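Local coordinates for C protein alpha-antigen (Streptococcus agalactiae, PDB 1YWM) that may play a role in both virulence and immunity as a peptidoglycan-anchored surface protein, of which this chain is the N-terminal domain, at residues F65-V70 with L92-F97; S19-S24 with D112-A117; R127-E132 with E177-E182. All blocks are in the same frame, centred on the assembly; numbering follows the deposited sequence.

Contact 1: F65-V70 with L92-F97; sequences FTAKYV and LTYNIF
The ring of Phe97 turns its edge to Thr66 O, which lies near the ring plane 4.0 Å from CD1, while Lys68 CB meets CE1 obliquely. Phe97 CG stands beside its backbone N, anti to the carbonyl carbon (chi1 -61°), and the ring reaches diagonally back to Lys68. The Phe65 ring is approached obliquely by Ile96 CG2 and by Phe97 O, 3.5 Å from CD2, and also meets the ring of His104. On the other face of the sheet from Phe97, the ring of Tyr94 is approached obliquely by Tyr69 CB, 4.0 Å from CE1, and more distantly by Ala67 CB. Tyr69 holds its CG between the backbone N and the carbonyl carbon (chi1 64°); its ring leads away and its OH bonds Val81 N, whereas Tyr94 OH bonds Pro55 O.

The two antiparallel strands that carry these rings belong to a fibronectin-type beta sandwich. Thr66-Phe97, Lys68-Asn95 and Val70-Thr93 are hydrogen-bonded pairs; Ala67-Ile96 and Tyr69-Tyr94 are the non-hydrogen-bonded pairs between them.

Alternation sorts the residue types. Ala67, Tyr94 and Ile96 point to the interior, where strand 59-61 of the second sheet packs on them. The small Ala67 lets its CB lie 3.8 Å from Ile96 CD1, with Ile59 and Leu61 touching it. On the other face Val70 CG2 rests 3.5 Å from Asn95 ND2, and Thr66 and Phe97 help line the pocket of a dimercaptobutanediol, probably from the crystallisation liquor. Water 1 donates to Val70 O at 2.8 Å and is also hydrogen-bonded to Thr93 OG1.

The chemistry implies a two-sided strand pair: backbone bonds fix the register, Ala67, Tyr94 and Ile96 serve the core, and the face of Thr66, Lys68 and Asn95 mixes polar groups with Val70 and Phe97.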
ATOM      1  N   PHE A  65      -8.219  24.566 -13.204  1.00 20.43           N
ATOM      2  CA  PHE A  65      -6.859  24.030 -13.228  1.00 16.36           C
ATOM      3  C   PHE A  65      -6.846  22.522 -13.440  1.00 20.70           C
ATOM      4  O   PHE A  65      -7.785  21.826 -13.040  1.00 21.16           O
ATOM      5  CB  PHE A  65      -6.160  24.391 -11.920  1.00 16.63           C
ATOM      6  CG  PHE A  65      -5.911  25.861 -11.784  1.00 18.41           C
ATOM      7  CD1 PHE A  65      -6.816  26.673 -11.111  1.00 26.15           C
ATOM      8  CD2 PHE A  65      -4.813  26.445 -12.395  1.00 16.72           C
ATOM      9  CE1 PHE A  65      -6.602  28.045 -11.009  1.00 21.87           C
ATOM     10  CE2 PHE A  65      -4.596  27.847 -12.298  1.00 15.50           C
ATOM     11  CZ  PHE A  65      -5.495  28.626 -11.602  1.00 25.13           C
ATOM     12  N   THR A  66      -5.806  22.024 -14.096  1.00 18.70           N
ATOM     13  CA  THR A  66      -5.607  20.579 -14.223  1.00 21.52           C
ATOM     14  C   THR A  66      -4.242  20.191 -13.663  1.00 24.60           C
ATOM     15  O   THR A  66      -3.385  21.048 -13.466  1.00 22.17           O
ATOM     16  CB  THR A  66      -5.715  20.117 -15.688  1.00 26.23           C
ATOM     17  OG1 THR A  66      -4.754  20.819 -16.487  1.00 22.28           O
ATOM     18  CG2 THR A  66      -7.099  20.509 -16.297  1.00 28.24           C
ATOM     19  N   ALA A  67      -4.036  18.895 -13.430  1.00 16.77           N
ATOM     20  CA  ALA A  67      -2.772  18.409 -12.875  1.00 14.10           C
ATOM     21  C   ALA A  67      -2.289  17.255 -13.715  1.00 16.79           C
ATOM     22  O   ALA A  67      -3.107  16.507 -14.252  1.00 19.36           O
ATOM     23  CB  ALA A  67      -2.978  17.956 -11.414  1.00 13.48           C
ATOM     24  N   LYS A  68      -0.973  17.157 -13.885  1.00 16.67           N
ATOM     25  CA  LYS A  68      -0.365  15.981 -14.506  1.00 17.78           C
ATOM     26  C   LYS A  68       0.667  15.506 -13.500  1.00 19.74           C
ATOM     27  O   LYS A  68       1.442  16.314 -12.978  1.00 19.78           O
ATOM     28  CB  LYS A  68       0.284  16.306 -15.864  1.00 19.75           C
ATOM     29  CG  LYS A  68       1.099  15.110 -16.411  1.00 41.52           C
ATOM     30  CD  LYS A  68       1.127  14.922 -17.935  1.00 44.87           C
ATOM     31  CE  LYS A  68       1.207  13.415 -18.304  1.00 26.09           C
ATOM     32  NZ  LYS A  68       2.534  12.900 -18.731  1.00 47.67           N
ATOM     33  N   TYR A  69       0.628  14.219 -13.161  1.00 15.89           N
ATOM     34  CA  TYR A  69       1.587  13.713 -12.167  1.00 13.27           C
ATOM     35  C   TYR A  69       2.864  13.215 -12.799  1.00 12.39           C
ATOM     36  O   TYR A  69       2.883  12.796 -13.959  1.00 14.34           O
ATOM     37  CB  TYR A  69       0.954  12.608 -11.310  1.00 10.73           C
ATOM     38  CG  TYR A  69       0.547  11.353 -12.030  1.00 11.06           C
ATOM     39  CD1 TYR A  69      -0.791  11.128 -12.384  1.00 14.78           C
ATOM     40  CD2 TYR A  69       1.481  10.363 -12.297  1.00 11.09           C
ATOM     41  CE1 TYR A  69      -1.173   9.921 -13.026  1.00 15.99           C
ATOM     42  CE2 TYR A  69       1.130   9.186 -12.939  1.00 15.64           C
ATOM     43  CZ  TYR A  69      -0.204   8.968 -13.277  1.00 18.17           C
ATOM     44  OH  TYR A  69      -0.511   7.782 -13.900  1.00 19.33           O
ATOM     45  N   VAL A  70       3.954  13.252 -12.031  1.00 13.28           N
ATOM     46  CA  VAL A  70       5.224  12.748 -12.528  1.00 11.24           C
ATOM     47  C   VAL A  70       5.867  12.115 -11.333  1.00 10.76           C
ATOM     48  O   VAL A  70       5.951  12.734 -10.269  1.00 12.94           O
ATOM     49  CB  VAL A  70       6.224  13.870 -13.048  1.00 15.83           C
ATOM     50  CG1 VAL A  70       7.427  13.164 -13.754  1.00 14.62           C
ATOM     51  CG2 VAL A  70       5.547  14.809 -13.993  1.00 25.87           C
ATOM     52  N   LEU A  92       6.629  12.003  -5.868  1.00 15.60           N
ATOM     53  CA  LEU A  92       5.398  12.177  -6.613  1.00 15.15           C
ATOM     54  C   LEU A  92       5.194  13.697  -6.681  1.00 15.71           C
ATOM     55  O   LEU A  92       5.244  14.388  -5.651  1.00 17.38           O
ATOM     56  CB  LEU A  92       4.222  11.471  -5.900  1.00 14.94           C
ATOM     57  CG  LEU A  92       2.770  11.807  -6.335  1.00 19.08           C
ATOM     58  CD1 LEU A  92       2.480  11.632  -7.855  1.00 14.64           C
ATOM     59  CD2 LEU A  92       1.749  11.016  -5.525  1.00 23.08           C
ATOM     60  N   THR A  93       5.032  14.217  -7.901  1.00 13.27           N
ATOM     61  CA  THR A  93       4.835  15.656  -8.075  1.00 11.00           C
ATOM     62  C   THR A  93       3.616  15.871  -8.945  1.00 11.41           C
ATOM     63  O   THR A  93       3.445  15.155  -9.898  1.00 13.26           O
ATOM     64  CB  THR A  93       6.040  16.272  -8.789  1.00 16.67           C
ATOM     65  OG1 THR A  93       7.216  16.076  -7.994  1.00 13.05           O
ATOM     66  CG2 THR A  93       5.873  17.819  -8.882  1.00 10.99           C
ATOM     67  N   TYR A  94       2.801  16.870  -8.604  1.00 12.47           N
ATOM     68  CA  TYR A  94       1.689  17.253  -9.436  1.00 16.90           C
ATOM     69  C   TYR A  94       2.086  18.606 -10.037  1.00 14.56           C
ATOM     70  O   TYR A  94       2.327  19.568  -9.314  1.00 15.78           O
ATOM     71  CB  TYR A  94       0.438  17.386  -8.592  1.00 17.08           C
ATOM     72  CG  TYR A  94      -0.002  16.053  -8.029  1.00 17.09           C
ATOM     73  CD1 TYR A  94      -0.825  15.202  -8.775  1.00 16.40           C
ATOM     74  CD2 TYR A  94       0.476  15.618  -6.791  1.00 16.63           C
ATOM     75  CE1 TYR A  94      -1.238  13.939  -8.257  1.00 14.03           C
ATOM     76  CE2 TYR A  94       0.085  14.358  -6.265  1.00 17.47           C
ATOM     77  CZ  TYR A  94      -0.773  13.541  -7.004  1.00 16.67           C
ATOM     78  OH  TYR A  94      -1.180  12.329  -6.469  1.00 15.43           O
ATOM     79  N   ASN A  95       2.182  18.643 -11.348  1.00 14.78           N
ATOM     80  CA  ASN A  95       2.411  19.905 -12.059  1.00 13.83           C
ATOM     81  C   ASN A  95       1.026  20.462 -12.389  1.00 12.12           C
ATOM     82  O   ASN A  95       0.221  19.764 -12.964  1.00 15.41           O
ATOM     83  CB  ASN A  95       3.245  19.620 -13.328  1.00 14.81           C
ATOM     84  CG  ASN A  95       4.702  19.201 -12.979  1.00 16.21           C
ATOM     85  OD1 ASN A  95       5.257  19.675 -11.998  1.00 19.36           O
ATOM     86  ND2 ASN A  95       5.282  18.284 -13.758  1.00 15.50           N
ATOM     87  N   ILE A  96       0.800  21.736 -12.078  1.00 12.29           N
ATOM     88  CA  ILE A  96      -0.525  22.330 -12.147  1.00 11.38           C
ATOM     89  C   ILE A  96      -0.532  23.294 -13.359  1.00 13.06           C
ATOM     90  O   ILE A  96       0.400  24.091 -13.526  1.00 13.04           O
ATOM     91  CB  ILE A  96      -0.839  23.092 -10.844  1.00 11.40           C
ATOM     92  CG1 ILE A  96      -0.598  22.199  -9.590  1.00 13.88           C
ATOM     93  CG2 ILE A  96      -2.266  23.630 -10.841  1.00 12.62           C
ATOM     94  CD1 ILE A  96      -1.346  20.853  -9.633  1.00 14.55           C
ATOM     95  N   PHE A  97      -1.583  23.206 -14.157  1.00 13.08           N
ATOM     96  CA  PHE A  97      -1.709  23.969 -15.411  1.00 10.69           C
ATOM     97  C   PHE A  97      -3.012  24.760 -15.454  1.00 15.68           C
ATOM     98  O   PHE A  97      -4.055  24.248 -15.043  1.00 15.93           O
ATOM     99  CB  PHE A  97      -1.690  22.996 -16.603  1.00 13.36           C
ATOM    100  CG  PHE A  97      -0.412  22.210 -16.707  1.00 11.67           C
ATOM    101  CD1 PHE A  97      -0.294  20.960 -16.079  1.00 21.32           C
ATOM    102  CD2 PHE A  97       0.698  22.745 -17.343  1.00 14.22           C
ATOM    103  CE1 PHE A  97       0.913  20.246 -16.123  1.00 18.88           C
ATOM    104  CE2 PHE A  97       1.906  22.030 -17.420  1.00 22.88           C
ATOM    105  CZ  PHE A  97       2.003  20.761 -16.797  1.00 16.97           C
TER
HETATM  106  O   HOH W   1       8.247  13.554  -8.875  1.00 14.02           O

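Contact 2: S19-S24 with D112-A117; sequences STIPGS and DIVSVA
Ile21 and Ser24 begin and end a type II beta turn, closed by Ser24 N to Ile21 O at 2.9 Å, which sets both residues against the start of strand 113-121 without pairing its backbone to that strand. Pro22 suits the second position of the turn because its ring already restrains phi. Gly23 takes the third with phi 86°, a conformation in which a CB would press on the carbonyl oxygen of Pro22.

Two side-chain meetings follow. Ser24 OG, anti to its backbone N (chi1 176°), lies 2.9 Å from Asp112 OD1 in a hydrogen bond, although its single proton has another acceptor within reach. The same OG accepts from Ala26 N, the bond that defines an ST turn. Asp112 CG is likewise anti to its backbone N (chi1 -165°), and its carboxylate comes up to the serine; OD2 is held by Ala25 N and by His104 ND1. Next to these polar groups, Ile21 CD1 rests against both methyls of Val114, 3.9 Å from CG2 and 4.0 Å from CG1, and lies 3.8 Å from Ile113 O. Val114 CG2 also touches Ser24 OG at 3.7 Å, so one methyl joins the apolar and polar halves.

In the beta sandwich, the loop leading into strand 26-28 of the smaller sheet packs here against the start of strand 113-121 of the larger one, and Val114 reaches Ala26 as well. A branched valine suits that inward site, and a short serine can serve the carboxylate and the Ala26 amide together.

The buried carboxylate is met by the Ala25 N-H and the His104 imidazole, with the Ser24 hydroxyl possibly adding to them; these would probably stabilise its negative charge, which in turn could raise the pKa of His104.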
ATOM      1  N   SER A  19      -0.314  21.388   4.575  1.00 61.20           N
ATOM      2  CA  SER A  19      -1.774  21.412   4.259  1.00 64.66           C
ATOM      3  C   SER A  19      -2.062  21.934   2.841  1.00 64.68           C
ATOM      4  O   SER A  19      -2.422  21.151   1.954  1.00 64.72           O
ATOM      5  CB  SER A  19      -2.550  22.215   5.307  1.00 65.76           C
ATOM      6  OG  SER A  19      -3.945  21.995   5.170  1.00 72.86           O
ATOM      7  N   THR A  20      -1.922  23.246   2.632  1.00 61.04           N
ATOM      8  CA  THR A  20      -1.993  23.820   1.284  1.00 59.98           C
ATOM      9  C   THR A  20      -0.929  24.899   1.053  1.00 55.15           C
ATOM     10  O   THR A  20      -0.889  25.928   1.747  1.00 55.04           O
ATOM     11  CB  THR A  20      -3.436  24.307   0.914  1.00 61.37           C
ATOM     12  OG1 THR A  20      -3.460  24.777  -0.443  1.00 57.93           O
ATOM     13  CG2 THR A  20      -3.860  25.530   1.735  1.00 75.00           C
ATOM     14  N   ILE A  21      -0.056  24.635   0.085  1.00 47.38           N
ATOM     15  CA  ILE A  21       0.987  25.577  -0.301  1.00 36.34           C
ATOM     16  C   ILE A  21       0.337  26.910  -0.681  1.00 37.17           C
ATOM     17  O   ILE A  21      -0.606  26.931  -1.486  1.00 34.66           O
ATOM     18  CB  ILE A  21       1.802  25.018  -1.476  1.00 33.17           C
ATOM     19  CG1 ILE A  21       2.272  23.586  -1.169  1.00 41.37           C
ATOM     20  CG2 ILE A  21       2.982  25.929  -1.792  1.00 34.41           C
ATOM     21  CD1 ILE A  21       2.462  22.721  -2.419  1.00 41.11           C
ATOM     22  N   PRO A  22       0.800  28.006  -0.075  1.00 37.36           N
ATOM     23  CA  PRO A  22       0.238  29.337  -0.355  1.00 36.17           C
ATOM     24  C   PRO A  22       0.180  29.612  -1.853  1.00 32.29           C
ATOM     25  O   PRO A  22       1.202  29.482  -2.551  1.00 34.48           O
ATOM     26  CB  PRO A  22       1.232  30.297   0.314  1.00 37.93           C
ATOM     27  CG  PRO A  22       1.854  29.491   1.418  1.00 46.95           C
ATOM     28  CD  PRO A  22       1.885  28.059   0.928  1.00 39.24           C
ATOM     29  N   GLY A  23      -1.010  29.942  -2.345  1.00 27.66           N
ATOM     30  CA  GLY A  23      -1.185  30.277  -3.747  1.00 25.74           C
ATOM     31  C   GLY A  23      -1.427  29.086  -4.665  1.00 23.07           C
ATOM     32  O   GLY A  23      -1.783  29.282  -5.816  1.00 24.49           O
ATOM     33  N   SER A  24      -1.244  27.861  -4.167  1.00 20.14           N
ATOM     34  CA  SER A  24      -1.420  26.654  -5.009  1.00 22.71           C
ATOM     35  C   SER A  24      -2.868  26.350  -5.324  1.00 23.34           C
ATOM     36  O   SER A  24      -3.744  26.514  -4.478  1.00 28.66           O
ATOM     37  CB  SER A  24      -0.789  25.391  -4.377  1.00 21.72           C
ATOM     38  OG  SER A  24      -1.070  24.234  -5.170  1.00 20.95           O
ATOM     39  N   ASP A 112       3.488  26.650  -9.876  1.00 11.87           N
ATOM     40  CA  ASP A 112       2.676  25.814  -9.004  1.00 16.01           C
ATOM     41  C   ASP A 112       2.981  24.334  -9.218  1.00 17.75           C
ATOM     42  O   ASP A 112       2.521  23.733 -10.181  1.00 13.87           O
ATOM     43  CB  ASP A 112       1.207  26.082  -9.312  1.00 15.13           C
ATOM     44  CG  ASP A 112       0.281  25.573  -8.256  1.00 17.18           C
ATOM     45  OD1 ASP A 112       0.729  24.827  -7.335  1.00 15.86           O
ATOM     46  OD2 ASP A 112      -0.934  25.863  -8.297  1.00 15.77           O
ATOM     47  N   ILE A 113       3.797  23.750  -8.337  1.00 15.83           N
ATOM     48  CA  ILE A 113       3.942  22.302  -8.330  1.00 13.58           C
ATOM     49  C   ILE A 113       3.715  21.792  -6.900  1.00 13.73           C
ATOM     50  O   ILE A 113       3.979  22.504  -5.920  1.00 16.39           O
ATOM     51  CB  ILE A 113       5.328  21.845  -8.865  1.00 15.94           C
ATOM     52  CG1 ILE A 113       6.490  22.254  -7.948  1.00 22.23           C
ATOM     53  CG2 ILE A 113       5.551  22.320 -10.327  1.00 12.59           C
ATOM     54  CD1 ILE A 113       7.847  21.560  -8.354  1.00 28.22           C
ATOM     55  N   VAL A 114       3.205  20.572  -6.772  1.00 15.30           N
ATOM     56  CA  VAL A 114       2.957  20.032  -5.428  1.00 15.72           C
ATOM     57  C   VAL A 114       3.795  18.781  -5.307  1.00 18.25           C
ATOM     58  O   VAL A 114       3.542  17.821  -6.002  1.00 13.78           O
ATOM     59  CB  VAL A 114       1.485  19.717  -5.181  1.00 19.59           C
ATOM     60  CG1 VAL A 114       1.272  19.144  -3.733  1.00 15.89           C
ATOM     61  CG2 VAL A 114       0.612  20.980  -5.392  1.00 26.30           C
ATOM     62  N   SER A 115       4.813  18.836  -4.450  1.00 12.38           N
ATOM     63  CA  SER A 115       5.770  17.743  -4.287  1.00 21.91           C
ATOM     64  C   SER A 115       5.389  16.941  -3.057  1.00 23.20           C
ATOM     65  O   SER A 115       5.116  17.528  -2.009  1.00 21.14           O
ATOM     66  CB  SER A 115       7.169  18.319  -4.060  1.00 26.86           C
ATOM     67  OG  SER A 115       7.494  19.219  -5.097  1.00 38.07           O
ATOM     68  N   VAL A 116       5.365  15.616  -3.196  1.00 20.54           N
ATOM     69  CA  VAL A 116       4.984  14.711  -2.115  1.00 19.82           C
ATOM     70  C   VAL A 116       6.065  13.609  -1.976  1.00 17.55           C
ATOM     71  O   VAL A 116       6.439  12.978  -2.959  1.00 16.98           O
ATOM     72  CB  VAL A 116       3.595  14.019  -2.411  1.00 24.90           C
ATOM     73  CG1 VAL A 116       3.011  13.459  -1.161  1.00 27.10           C
ATOM     74  CG2 VAL A 116       2.563  15.024  -3.052  1.00 19.83           C
ATOM     75  N   ALA A 117       6.579  13.386  -0.771  1.00 18.89           N
ATOM     76  CA  ALA A 117       7.451  12.229  -0.532  1.00 15.27           C
ATOM     77  C   ALA A 117       6.612  10.961  -0.786  1.00 14.44           C
ATOM     78  O   ALA A 117       5.428  10.944  -0.438  1.00 17.37           O
ATOM     79  CB  ALA A 117       7.926  12.228   0.902  1.00 19.59           C
TER

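Contact 3: R127-E132 with E177-E182; sequences RDKIEE and EVNELE. With GOL (glycerol), chain D.
Helices 127-132 and 177-182 run almost parallel, their axes 10.0 Å apart and inclined by 7°, as the first and third members of an antiparallel three-helix bundle should be. The closest CA atoms are those of Ile130 and Val178, 6.6 Å apart.

Val178 points toward the facing helix and uses its two methyls differently. CG2 meets Ile130 CG1 at 3.8 Å, the two side chains crossing at about a right angle, and Ile157 of the intervening helix 144-163 touches both residues to complete the core. CG1 lies 3.7 Å from Lys129 CG, where the side chains slide past each other in opposite directions. Valine suits this place by offering one methyl to each neighbour.

Lysine suits the margin: its methylenes share the apolar contact while the amine goes on to polar company. Lys129 CG is anti to the backbone N (chi1 -168°), and the chain then bends at chi2 and chi4. Its NZ is close to Asn179 OD1, a hydrogen bond whose length is doubtful because that oxygen is crowded in the model, and makes only a long salt bridge of 3.8 Å to Glu182 OE2.

Glycerol, probably from the crystallisation liquor, bridges this pair more closely: its O3 accepts from Lys129 NZ at 2.7 Å and donates to Glu182 OE2 at 2.7 Å, while O1 donates to Glu182 OE1, which Asn136 ND2 also binds.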
ATOM      1  N   ARG A 127       0.677 -11.309   0.240  1.00 14.20           N
ATOM      2  CA  ARG A 127      -0.714 -11.726   0.023  1.00 16.86           C
ATOM      3  C   ARG A 127      -0.798 -13.177  -0.470  1.00 17.32           C
ATOM      4  O   ARG A 127      -1.676 -13.930  -0.061  1.00 16.45           O
ATOM      5  CB  ARG A 127      -1.416 -10.779  -0.953  1.00 16.53           C
ATOM      6  CG  ARG A 127      -1.799  -9.425  -0.309  1.00 11.80           C
ATOM      7  CD  ARG A 127      -2.336  -8.402  -1.380  1.00 14.87           C
ATOM      8  NE  ARG A 127      -2.622  -7.104  -0.776  1.00 21.71           N
ATOM      9  CZ  ARG A 127      -3.667  -6.834  -0.002  1.00 18.62           C
ATOM     10  NH1 ARG A 127      -3.805  -5.616   0.496  1.00 15.39           N
ATOM     11  NH2 ARG A 127      -4.596  -7.759   0.270  1.00 20.65           N
ATOM     12  N   ASP A 128       0.144 -13.570  -1.327  1.00 14.80           N
ATOM     13  CA  ASP A 128       0.228 -14.954  -1.791  1.00 17.33           C
ATOM     14  C   ASP A 128       0.527 -15.871  -0.626  1.00 17.72           C
ATOM     15  O   ASP A 128      -0.096 -16.919  -0.491  1.00 15.55           O
ATOM     16  CB  ASP A 128       1.378 -15.112  -2.793  1.00 23.62           C
ATOM     17  CG  ASP A 128       1.036 -14.579  -4.154  1.00 31.28           C
ATOM     18  OD1 ASP A 128      -0.159 -14.319  -4.410  1.00 35.54           O
ATOM     19  OD2 ASP A 128       1.906 -14.394  -5.028  1.00 37.25           O
ATOM     20  N   LYS A 129       1.502 -15.492   0.188  1.00 13.75           N
ATOM     21  CA  LYS A 129       1.849 -16.278   1.377  1.00 20.31           C
ATOM     22  C   LYS A 129       0.648 -16.461   2.306  1.00 16.34           C
ATOM     23  O   LYS A 129       0.395 -17.562   2.843  1.00 13.68           O
ATOM     24  CB  LYS A 129       3.027 -15.651   2.134  1.00 19.74           C
ATOM     25  CG  LYS A 129       3.635 -16.545   3.193  1.00 35.68           C
ATOM     26  CD  LYS A 129       4.239 -17.823   2.553  1.00 34.97           C
ATOM     27  CE  LYS A 129       5.096 -18.625   3.517  1.00 54.26           C
ATOM     28  NZ  LYS A 129       4.387 -18.930   4.800  1.00 50.27           N
ATOM     29  N   ILE A 130      -0.071 -15.378   2.546  1.00 14.00           N
ATOM     30  CA  ILE A 130      -1.249 -15.459   3.373  1.00 15.11           C
ATOM     31  C   ILE A 130      -2.258 -16.457   2.816  1.00 16.46           C
ATOM     32  O   ILE A 130      -2.829 -17.246   3.581  1.00 14.51           O
ATOM     33  CB  ILE A 130      -1.911 -14.064   3.566  1.00 10.89           C
ATOM     34  CG1 ILE A 130      -1.070 -13.190   4.511  1.00  9.15           C
ATOM     35  CG2 ILE A 130      -3.360 -14.254   4.113  1.00  9.20           C
ATOM     36  CD1 ILE A 130      -1.505 -11.672   4.505  1.00 10.57           C
ATOM     37  N   GLU A 131      -2.484 -16.439   1.497  1.00 13.04           N
ATOM     38  CA  GLU A 131      -3.466 -17.367   0.899  1.00 12.82           C
ATOM     39  C   GLU A 131      -2.970 -18.811   0.978  1.00 14.24           C
ATOM     40  O   GLU A 131      -3.766 -19.726   1.172  1.00 13.15           O
ATOM     41  CB  GLU A 131      -3.792 -16.998  -0.570  1.00 15.71           C
ATOM     42  CG  GLU A 131      -4.620 -15.702  -0.710  1.00 21.61           C
ATOM     43  CD  GLU A 131      -5.828 -15.655   0.229  1.00 40.42           C
ATOM     44  OE1 GLU A 131      -5.974 -14.653   1.001  1.00 26.88           O
ATOM     45  OE2 GLU A 131      -6.627 -16.630   0.199  1.00 26.45           O
ATOM     46  N   GLU A 132      -1.663 -19.002   0.867  1.00 16.54           N
ATOM     47  CA  GLU A 132      -1.090 -20.357   0.980  1.00 16.86           C
ATOM     48  C   GLU A 132      -1.273 -20.930   2.392  1.00 16.71           C
ATOM     49  O   GLU A 132      -1.652 -22.117   2.552  1.00 14.00           O
ATOM     50  CB  GLU A 132       0.370 -20.356   0.565  1.00 19.22           C
ATOM     51  CG  GLU A 132       0.546 -19.989  -0.914  1.00 21.30           C
ATOM     52  CD  GLU A 132       1.968 -19.613  -1.286  1.00 30.32           C
ATOM     53  OE1 GLU A 132       2.213 -19.413  -2.489  1.00 33.77           O
ATOM     54  OE2 GLU A 132       2.837 -19.486  -0.387  1.00 24.99           O
ATOM     55  N   GLU A 177       6.034 -12.925  10.170  1.00 15.37           N
ATOM     56  CA  GLU A 177       4.919 -13.213  11.078  1.00 19.26           C
ATOM     57  C   GLU A 177       3.991 -14.327  10.543  1.00 14.96           C
ATOM     58  O   GLU A 177       3.478 -15.155  11.332  1.00 16.87           O
ATOM     59  CB  GLU A 177       4.106 -11.945  11.394  1.00 14.93           C
ATOM     60  CG  GLU A 177       4.873 -10.913  12.226  1.00 24.13           C
ATOM     61  CD  GLU A 177       4.107  -9.605  12.401  1.00 35.59           C
ATOM     62  OE1 GLU A 177       2.872  -9.615  12.257  1.00 32.82           O
ATOM     63  OE2 GLU A 177       4.743  -8.564  12.685  1.00 49.26           O
ATOM     64  N   VAL A 178       3.747 -14.317   9.229  1.00 15.40           N
ATOM     65  CA  VAL A 178       2.832 -15.280   8.591  1.00 13.55           C
ATOM     66  C   VAL A 178       3.473 -16.670   8.633  1.00 19.30           C
ATOM     67  O   VAL A 178       2.800 -17.666   8.917  1.00 13.37           O
ATOM     68  CB  VAL A 178       2.470 -14.854   7.145  1.00 10.31           C
ATOM     69  CG1 VAL A 178       1.745 -15.997   6.361  1.00 13.48           C
ATOM     70  CG2 VAL A 178       1.531 -13.610   7.184  1.00 11.90           C
ATOM     71  N   ASN A 179       4.774 -16.743   8.338  1.00 14.37           N
ATOM     72  CA  ASN A 179       5.497 -18.016   8.432  1.00 15.63           C
ATOM     73  C   ASN A 179       5.435 -18.600   9.831  1.00 13.49           C
ATOM     74  O   ASN A 179       5.278 -19.835   9.994  1.00 18.16           O
ATOM     75  CB  ASN A 179       6.976 -17.836   8.090  1.00 19.39           C
ATOM     76  CG  ASN A 179       7.200 -17.363   6.690  1.00 25.89           C
ATOM     77  OD1 ASN A 179       6.379 -17.587   5.809  1.00 39.06           O
ATOM     78  ND2 ASN A 179       8.345 -16.706   6.461  1.00 45.29           N
ATOM     79  N   GLU A 180       5.593 -17.726  10.833  1.00 14.71           N
ATOM     80  CA  GLU A 180       5.498 -18.108  12.237  1.00 19.67           C
ATOM     81  C   GLU A 180       4.098 -18.559  12.661  1.00 21.25           C
ATOM     82  O   GLU A 180       3.960 -19.564  13.385  1.00 16.29           O
ATOM     83  CB  GLU A 180       6.000 -16.980  13.161  1.00 19.20           C
ATOM     84  CG  GLU A 180       7.518 -16.799  13.100  1.00 26.48           C
ATOM     85  CD  GLU A 180       8.273 -18.078  13.503  1.00 29.36           C
ATOM     86  OE1 GLU A 180       7.917 -18.670  14.551  1.00 30.83           O
ATOM     87  OE2 GLU A 180       9.195 -18.497  12.765  1.00 32.01           O
ATOM     88  N   LEU A 181       3.068 -17.825  12.237  1.00 16.74           N
ATOM     89  CA  LEU A 181       1.678 -18.256  12.459  1.00 12.72           C
ATOM     90  C   LEU A 181       1.411 -19.682  11.941  1.00 14.43           C
ATOM     91  O   LEU A 181       0.740 -20.493  12.603  1.00 14.07           O
ATOM     92  CB  LEU A 181       0.667 -17.285  11.797  1.00 16.92           C
ATOM     93  CG  LEU A 181       0.362 -15.974  12.552  1.00 16.28           C
ATOM     94  CD1 LEU A 181      -0.289 -14.942  11.574  1.00 14.62           C
ATOM     95  CD2 LEU A 181      -0.532 -16.235  13.762  1.00 14.73           C
ATOM     96  N   GLU A 182       1.910 -19.981  10.757  1.00 11.57           N
ATOM     97  CA  GLU A 182       1.685 -21.299  10.156  1.00 11.80           C
ATOM     98  C   GLU A 182       2.242 -22.408  11.043  1.00 15.61           C
ATOM     99  O   GLU A 182       1.681 -23.489  11.119  1.00 13.22           O
ATOM    100  CB  GLU A 182       2.288 -21.368   8.754  1.00 14.44           C
ATOM    101  CG  GLU A 182       1.958 -22.677   8.027  1.00 14.42           C
ATOM    102  CD  GLU A 182       2.385 -22.665   6.579  1.00 18.48           C
ATOM    103  OE1 GLU A 182       1.569 -23.045   5.698  1.00 15.25           O
ATOM    104  OE2 GLU A 182       3.530 -22.262   6.339  1.00 19.03           O
TER
HETATM  105  C1  GOL D2002       2.125 -23.758   2.445  1.00 57.75           C
HETATM  106  O1  GOL D2002       2.817 -24.540   3.388  1.00 44.18           O
HETATM  107  C2  GOL D2002       2.993 -22.587   2.008  1.00 61.44           C
HETATM  108  O2  GOL D2002       4.342 -22.990   1.863  1.00 57.59           O
HETATM  109  C3  GOL D2002       2.857 -21.505   3.066  1.00 50.05           C
HETATM  110  O3  GOL D2002       4.027 -21.453   3.856  1.00 52.67           O

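Contacts 1 and 2 belong to the same beta sandwich, with centres 10 Å apart, and meet where strands 88-97 and 113-121 lie side by side: Leu92 O is 2.7 Å from Val116 N, and Tyr94 N is 2.9 Å from Val114 O. Contact 2 packs the first modelled residues on strand 113-121, and contact 1 pairs the next two strands of the same sheet. Contact 3 stands apart in the helical bundle, its centre about 39 Å from that of contact 1 and 40 Å from that of contact 2, although strand 113-121 leads directly into helix 124-137. The dimercaptobutanediol pocket borders contact 1, with Gly98, Glu99 and Gly101 completing it, whereas the glycerol described in contact 3 sits between helices.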